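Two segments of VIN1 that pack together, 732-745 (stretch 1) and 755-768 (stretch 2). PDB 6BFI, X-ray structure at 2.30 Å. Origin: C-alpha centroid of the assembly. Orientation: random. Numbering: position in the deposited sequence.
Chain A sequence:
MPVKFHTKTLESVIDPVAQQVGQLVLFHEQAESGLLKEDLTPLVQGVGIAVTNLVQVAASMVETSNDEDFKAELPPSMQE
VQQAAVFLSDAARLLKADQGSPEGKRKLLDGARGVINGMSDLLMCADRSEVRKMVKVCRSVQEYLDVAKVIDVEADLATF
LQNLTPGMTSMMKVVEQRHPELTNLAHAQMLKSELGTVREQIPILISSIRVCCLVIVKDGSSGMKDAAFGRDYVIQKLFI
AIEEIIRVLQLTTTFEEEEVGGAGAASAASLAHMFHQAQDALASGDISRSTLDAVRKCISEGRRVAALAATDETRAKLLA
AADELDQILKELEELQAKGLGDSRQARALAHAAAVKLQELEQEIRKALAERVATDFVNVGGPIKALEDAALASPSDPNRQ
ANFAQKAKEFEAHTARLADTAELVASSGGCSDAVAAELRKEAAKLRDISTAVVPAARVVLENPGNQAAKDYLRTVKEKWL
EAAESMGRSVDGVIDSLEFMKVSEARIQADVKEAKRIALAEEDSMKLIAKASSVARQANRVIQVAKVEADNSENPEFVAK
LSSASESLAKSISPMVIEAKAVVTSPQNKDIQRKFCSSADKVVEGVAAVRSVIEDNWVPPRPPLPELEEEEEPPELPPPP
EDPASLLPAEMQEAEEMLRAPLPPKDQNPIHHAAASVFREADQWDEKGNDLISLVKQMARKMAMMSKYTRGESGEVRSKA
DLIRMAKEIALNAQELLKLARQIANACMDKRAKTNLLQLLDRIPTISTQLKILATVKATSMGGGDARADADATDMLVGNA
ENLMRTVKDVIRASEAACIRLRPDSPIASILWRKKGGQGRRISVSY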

# COMPACT_ATOMS: atom_id res chain seq x y z
N ASN A 732 2.00 -24.53 8.71
CA ASN A 732 1.60 -23.54 9.70
C ASN A 732 1.14 -22.25 9.04
O ASN A 732 0.16 -21.63 9.49
N ALA A 733 1.82 -21.82 7.98
CA ALA A 733 1.39 -20.63 7.25
C ALA A 733 0.05 -20.84 6.58
O ALA A 733 -0.75 -19.90 6.49
N GLN A 734 -0.22 -22.06 6.10
CA GLN A 734 -1.55 -22.36 5.55
C GLN A 734 -2.62 -22.17 6.61
O GLN A 734 -3.62 -21.47 6.39
N GLU A 735 -2.44 -22.79 7.78
CA GLU A 735 -3.43 -22.66 8.85
C GLU A 735 -3.59 -21.21 9.28
O GLU A 735 -4.71 -20.75 9.55
N LEU A 736 -2.48 -20.47 9.35
CA LEU A 736 -2.56 -19.05 9.70
C LEU A 736 -3.38 -18.28 8.68
O LEU A 736 -4.16 -17.40 9.04
N LEU A 737 -3.20 -18.59 7.39
CA LEU A 737 -3.99 -17.91 6.37
C LEU A 737 -5.46 -18.25 6.50
O LEU A 737 -6.33 -17.38 6.30
N LYS A 738 -5.78 -19.50 6.83
CA LYS A 738 -7.18 -19.88 7.02
C LYS A 738 -7.81 -19.11 8.18
O LYS A 738 -8.86 -18.48 8.02
N LEU A 739 -7.16 -19.12 9.34
CA LEU A 739 -7.74 -18.47 10.52
C LEU A 739 -7.83 -16.96 10.32
O LEU A 739 -8.89 -16.36 10.55
N ALA A 740 -6.73 -16.33 9.89
CA ALA A 740 -6.75 -14.89 9.67
C ALA A 740 -7.75 -14.50 8.59
O ALA A 740 -8.31 -13.40 8.63
N ARG A 741 -7.98 -15.38 7.62
CA ARG A 741 -9.03 -15.13 6.64
C ARG A 741 -10.41 -15.20 7.29
O ARG A 741 -11.31 -14.42 6.94
N GLN A 742 -10.60 -16.12 8.24
CA GLN A 742 -11.85 -16.15 9.00
C GLN A 742 -12.04 -14.87 9.80
O GLN A 742 -13.17 -14.43 10.01
N ILE A 743 -10.94 -14.27 10.28
CA ILE A 743 -11.04 -13.01 11.00
C ILE A 743 -11.40 -11.88 10.04
O ILE A 743 -12.24 -11.03 10.35
N ALA A 744 -10.76 -11.85 8.87
CA ALA A 744 -11.06 -10.80 7.90
C ALA A 744 -12.49 -10.89 7.38
O ALA A 744 -13.10 -9.86 7.08
N ASN A 745 -13.04 -12.10 7.29
CA ASN A 745 -14.38 -12.26 6.73
C ASN A 745 -15.44 -11.67 7.65
O ASN A 745 -16.38 -11.02 7.19
N ASN A 755 -6.67 -4.15 4.88
CA ASN A 755 -5.32 -4.15 5.45
C ASN A 755 -4.85 -5.56 5.75
O ASN A 755 -3.68 -5.89 5.52
N LEU A 756 -5.74 -6.42 6.25
CA LEU A 756 -5.35 -7.79 6.58
C LEU A 756 -5.26 -8.66 5.33
O LEU A 756 -4.36 -9.51 5.22
N LEU A 757 -6.16 -8.46 4.37
CA LEU A 757 -6.15 -9.30 3.17
C LEU A 757 -4.93 -9.01 2.30
O LEU A 757 -4.37 -9.93 1.69
N GLN A 758 -4.51 -7.75 2.23
CA GLN A 758 -3.30 -7.41 1.48
C GLN A 758 -2.10 -8.19 1.99
O GLN A 758 -1.23 -8.60 1.21
N LEU A 759 -2.03 -8.41 3.31
CA LEU A 759 -0.94 -9.19 3.88
C LEU A 759 -1.14 -10.68 3.67
O LEU A 759 -0.17 -11.41 3.42
N LEU A 760 -2.38 -11.16 3.78
CA LEU A 760 -2.63 -12.59 3.60
C LEU A 760 -2.42 -13.06 2.17
O LEU A 760 -2.15 -14.24 1.96
N ASP A 761 -2.55 -12.17 1.18
CA ASP A 761 -2.56 -12.62 -0.21
C ASP A 761 -1.19 -13.05 -0.72
O ASP A 761 -1.12 -13.79 -1.70
N ARG A 762 -0.10 -12.62 -0.08
CA ARG A 762 1.23 -12.98 -0.54
C ARG A 762 1.87 -14.11 0.28
O ARG A 762 2.97 -14.55 -0.06
N ILE A 763 1.19 -14.59 1.33
CA ILE A 763 1.76 -15.66 2.15
C ILE A 763 1.97 -16.96 1.36
O ILE A 763 3.05 -17.56 1.48
N PRO A 764 1.00 -17.46 0.57
CA PRO A 764 1.21 -18.77 -0.06
C PRO A 764 2.43 -18.83 -0.96
O PRO A 764 3.18 -19.82 -0.90
N THR A 765 2.67 -17.81 -1.78
CA THR A 765 3.86 -17.81 -2.62
C THR A 765 5.12 -17.75 -1.78
O THR A 765 6.14 -18.36 -2.12
N ILE A 766 5.08 -17.01 -0.66
CA ILE A 766 6.23 -16.99 0.25
C ILE A 766 6.53 -18.38 0.76
O ILE A 766 7.69 -18.80 0.82
N SER A 767 5.50 -19.14 1.16
CA SER A 767 5.73 -20.46 1.73
C SER A 767 6.20 -21.45 0.67
O SER A 767 7.07 -22.30 0.94
N THR A 768 5.64 -21.36 -0.54
CA THR A 768 6.10 -22.21 -1.64
C THR A 768 7.57 -21.94 -1.95
O THR A 768 8.39 -22.87 -2.01

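Antiparallel helices often pack by setting large branched side chains of one against small residues of the other, and this pair of segments from VIN1 is a compact example. Stretch 1 is helical throughout, whereas stretch 2 is interrupted by a type I beta turn from Leu760 to Ile763. The helix that follows the turn still runs almost exactly antiparallel to stretch 1, at 175°, with the axes 9.9 Å apart at closest approach. The contact is apolar: no hydrogen bond crosses it, and together the two sides bury 498 Å².

Leu760 and Leu737 cover the most surface, and they lie where the backbones come near, with their CA atoms 6.2 Å apart. Leu760 points toward stretch 1 with chi1 m and chi2 t, a conformation that carries CD1 onto the opposing backbone. Leu760 CD1 lies 3.6 Å from Ala740 CB and 3.4 Å from Arg741 N. Ala740 also points its CB toward stretch 2, so the leucine methyl lies against both the alanine side chain and the adjacent backbone. Arg741 starts sideways and contributes little more than the base of its side chain, its CB being 4.1 Å from Leu760 CD1.

Leu737 shows that the direction of CA-to-CB need not decide where a side chain ends. It leaves its helix sideways, but with chi1 and chi2 both t its end comes nearer to stretch 2. Leu737 CD1 sits against the turn, 3.3 Å from Leu760 O, 4.0 Å from Ile763 CB and 3.6 Å from Pro764 CD.

Leu756 is the third anchor, with chi1 t and chi2 p. Leu756 CD2 reaches 3.3 Å from Ala740 O and 3.7 Å from Ala744 CB, and Ile743 CG2 approaches Leu756 CD2 at 4.2 Å. Ala744 also receives Leu757, which begins sideways but brings its CD2 to 3.7 Å from Ala744 CB. At the end of the turn the pattern repeats: Ile763, chi1 m and chi2 t, points toward stretch 1 and places CG2 3.9 Å from Ala733 CB.

Three hydroxyls of stretch 2 bond to its own backbone. Ser767 points toward stretch 1, yet with chi1 p its OG donates to Pro764 O at 2.7 Å; Thr768 OG1 donates to that same Pro764 O at 3.0 Å. Thr765 OG1 likewise donates to Arg762 O, also at 3.0 Å. Such bonds satisfy hydroxyls locally, while leucine and alanine dominate the packing between the helices.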

# COMPACT_ATOMS: atom_id res chain seq x y z
CB ASN A 732 2.76 -23.26 10.67
CG ASN A 732 2.60 -23.99 11.99
OD1 ASN A 732 1.87 -24.98 12.08
ND2 ASN A 732 3.27 -23.50 13.02
CB ALA A 733 2.45 -20.24 6.22
CB GLN A 734 -1.58 -23.79 5.01
CG GLN A 734 -0.63 -24.06 3.85
CD GLN A 734 -0.76 -25.47 3.32
OE1 GLN A 734 -1.62 -26.24 3.75
NE2 GLN A 734 0.10 -25.83 2.37
CB GLU A 735 -3.05 -23.55 10.03
CG GLU A 735 -3.20 -25.04 9.75
CD GLU A 735 -2.58 -25.90 10.82
OE1 GLU A 735 -1.67 -25.42 11.52
OE2 GLU A 735 -3.00 -27.07 10.97
CB LEU A 736 -1.15 -18.46 9.82
CG LEU A 736 -1.09 -16.95 10.04
CD1 LEU A 736 -1.58 -16.59 11.44
CD2 LEU A 736 0.31 -16.41 9.80
CB LEU A 737 -3.46 -18.27 4.98
CG LEU A 737 -3.83 -17.33 3.82
CD1 LEU A 737 -2.77 -17.40 2.74
CD2 LEU A 737 -5.20 -17.65 3.23
CB LYS A 738 -7.30 -21.39 7.25
CG LYS A 738 -7.25 -22.21 5.98
CD LYS A 738 -7.51 -23.69 6.26
CE LYS A 738 -7.59 -24.50 4.98
NZ LYS A 738 -7.83 -25.94 5.24
CB LEU A 739 -6.91 -18.80 11.76
CG LEU A 739 -7.38 -18.14 13.06
CD1 LEU A 739 -8.83 -18.50 13.34
CD2 LEU A 739 -6.49 -18.54 14.22
CB ALA A 740 -5.35 -14.39 9.32
CB ARG A 741 -8.93 -16.13 5.48
CG ARG A 741 -10.01 -15.97 4.43
CD ARG A 741 -9.57 -16.54 3.09
NE ARG A 741 -10.61 -16.41 2.08
CZ ARG A 741 -10.41 -16.57 0.78
NH1 ARG A 741 -9.19 -16.85 0.33
NH2 ARG A 741 -11.41 -16.44 -0.07
CB GLN A 742 -11.88 -17.37 9.92
CG GLN A 742 -11.85 -18.70 9.21
CD GLN A 742 -11.86 -19.87 10.17
OE1 GLN A 742 -12.14 -19.71 11.36
NE2 GLN A 742 -11.54 -21.06 9.67
CB ILE A 743 -9.73 -12.73 11.76
CG1 ILE A 743 -9.60 -13.70 12.93
CG2 ILE A 743 -9.68 -11.29 12.23
CD1 ILE A 743 -8.17 -14.06 13.26
CB ALA A 744 -10.07 -10.87 6.73
CB ASN A 745 -14.66 -13.74 6.46
CG ASN A 745 -15.90 -13.95 5.62
OD1 ASN A 745 -17.01 -14.08 6.14
ND2 ASN A 745 -15.72 -13.98 4.30
CB ASN A 755 -5.30 -3.29 6.72
CG ASN A 755 -3.92 -3.20 7.33
OD1 ASN A 755 -2.91 -3.23 6.63
ND2 ASN A 755 -3.86 -3.09 8.66
CB LEU A 756 -6.34 -8.39 7.58
CG LEU A 756 -6.09 -9.83 8.02
CD1 LEU A 756 -4.73 -9.98 8.68
CD2 LEU A 756 -7.20 -10.30 8.95
CB LEU A 757 -7.44 -9.11 2.37
CG LEU A 757 -8.67 -9.78 2.99
CD1 LEU A 757 -9.83 -9.79 2.02
CD2 LEU A 757 -8.33 -11.19 3.45
CB GLN A 758 -3.02 -5.91 1.56
CG GLN A 758 -3.98 -5.05 0.76
CD GLN A 758 -3.64 -3.57 0.85
OE1 GLN A 758 -2.72 -3.18 1.57
NE2 GLN A 758 -4.39 -2.75 0.13
CB LEU A 759 -0.79 -8.86 5.37
CG LEU A 759 -0.56 -7.39 5.71
CD1 LEU A 759 -0.61 -7.17 7.21
CD2 LEU A 759 0.77 -6.91 5.14
CB LEU A 760 -4.05 -12.94 4.04
CG LEU A 760 -4.38 -12.96 5.53
CD1 LEU A 760 -5.64 -13.78 5.77
CD2 LEU A 760 -3.22 -13.51 6.35
CB ASP A 761 -3.12 -11.52 -1.12
CG ASP A 761 -4.64 -11.45 -1.08
OD1 ASP A 761 -5.27 -12.51 -0.84
OD2 ASP A 761 -5.20 -10.35 -1.28
CB ARG A 762 2.15 -11.75 -0.55
CG ARG A 762 2.35 -11.07 0.80
CD ARG A 762 3.22 -9.82 0.63
NE ARG A 762 3.67 -9.26 1.90
CZ ARG A 762 3.12 -8.20 2.49
NH1 ARG A 762 2.09 -7.58 1.93
NH2 ARG A 762 3.60 -7.77 3.65
CB ILE A 763 0.91 -15.87 3.41
CG1 ILE A 763 0.99 -14.64 4.32
CG2 ILE A 763 1.36 -17.11 4.17
CD1 ILE A 763 0.28 -14.80 5.64
CB PRO A 764 -0.09 -18.98 -0.86
CG PRO A 764 -0.66 -17.62 -1.04
CD PRO A 764 -0.32 -16.90 0.22
CB THR A 765 3.82 -16.64 -3.61
OG1 THR A 765 3.43 -15.44 -2.92
CG2 THR A 765 2.83 -16.93 -4.72
CB ILE A 766 5.98 -16.01 1.42
CG1 ILE A 766 5.86 -14.57 0.93
CG2 ILE A 766 7.11 -16.11 2.42
CD1 ILE A 766 5.39 -13.62 2.02
CB SER A 767 4.47 -20.96 2.42
OG SER A 767 3.39 -21.08 1.51
CB THR A 768 5.23 -21.96 -2.88
OG1 THR A 768 3.86 -22.21 -2.55
CG2 THR A 768 5.65 -22.88 -4.02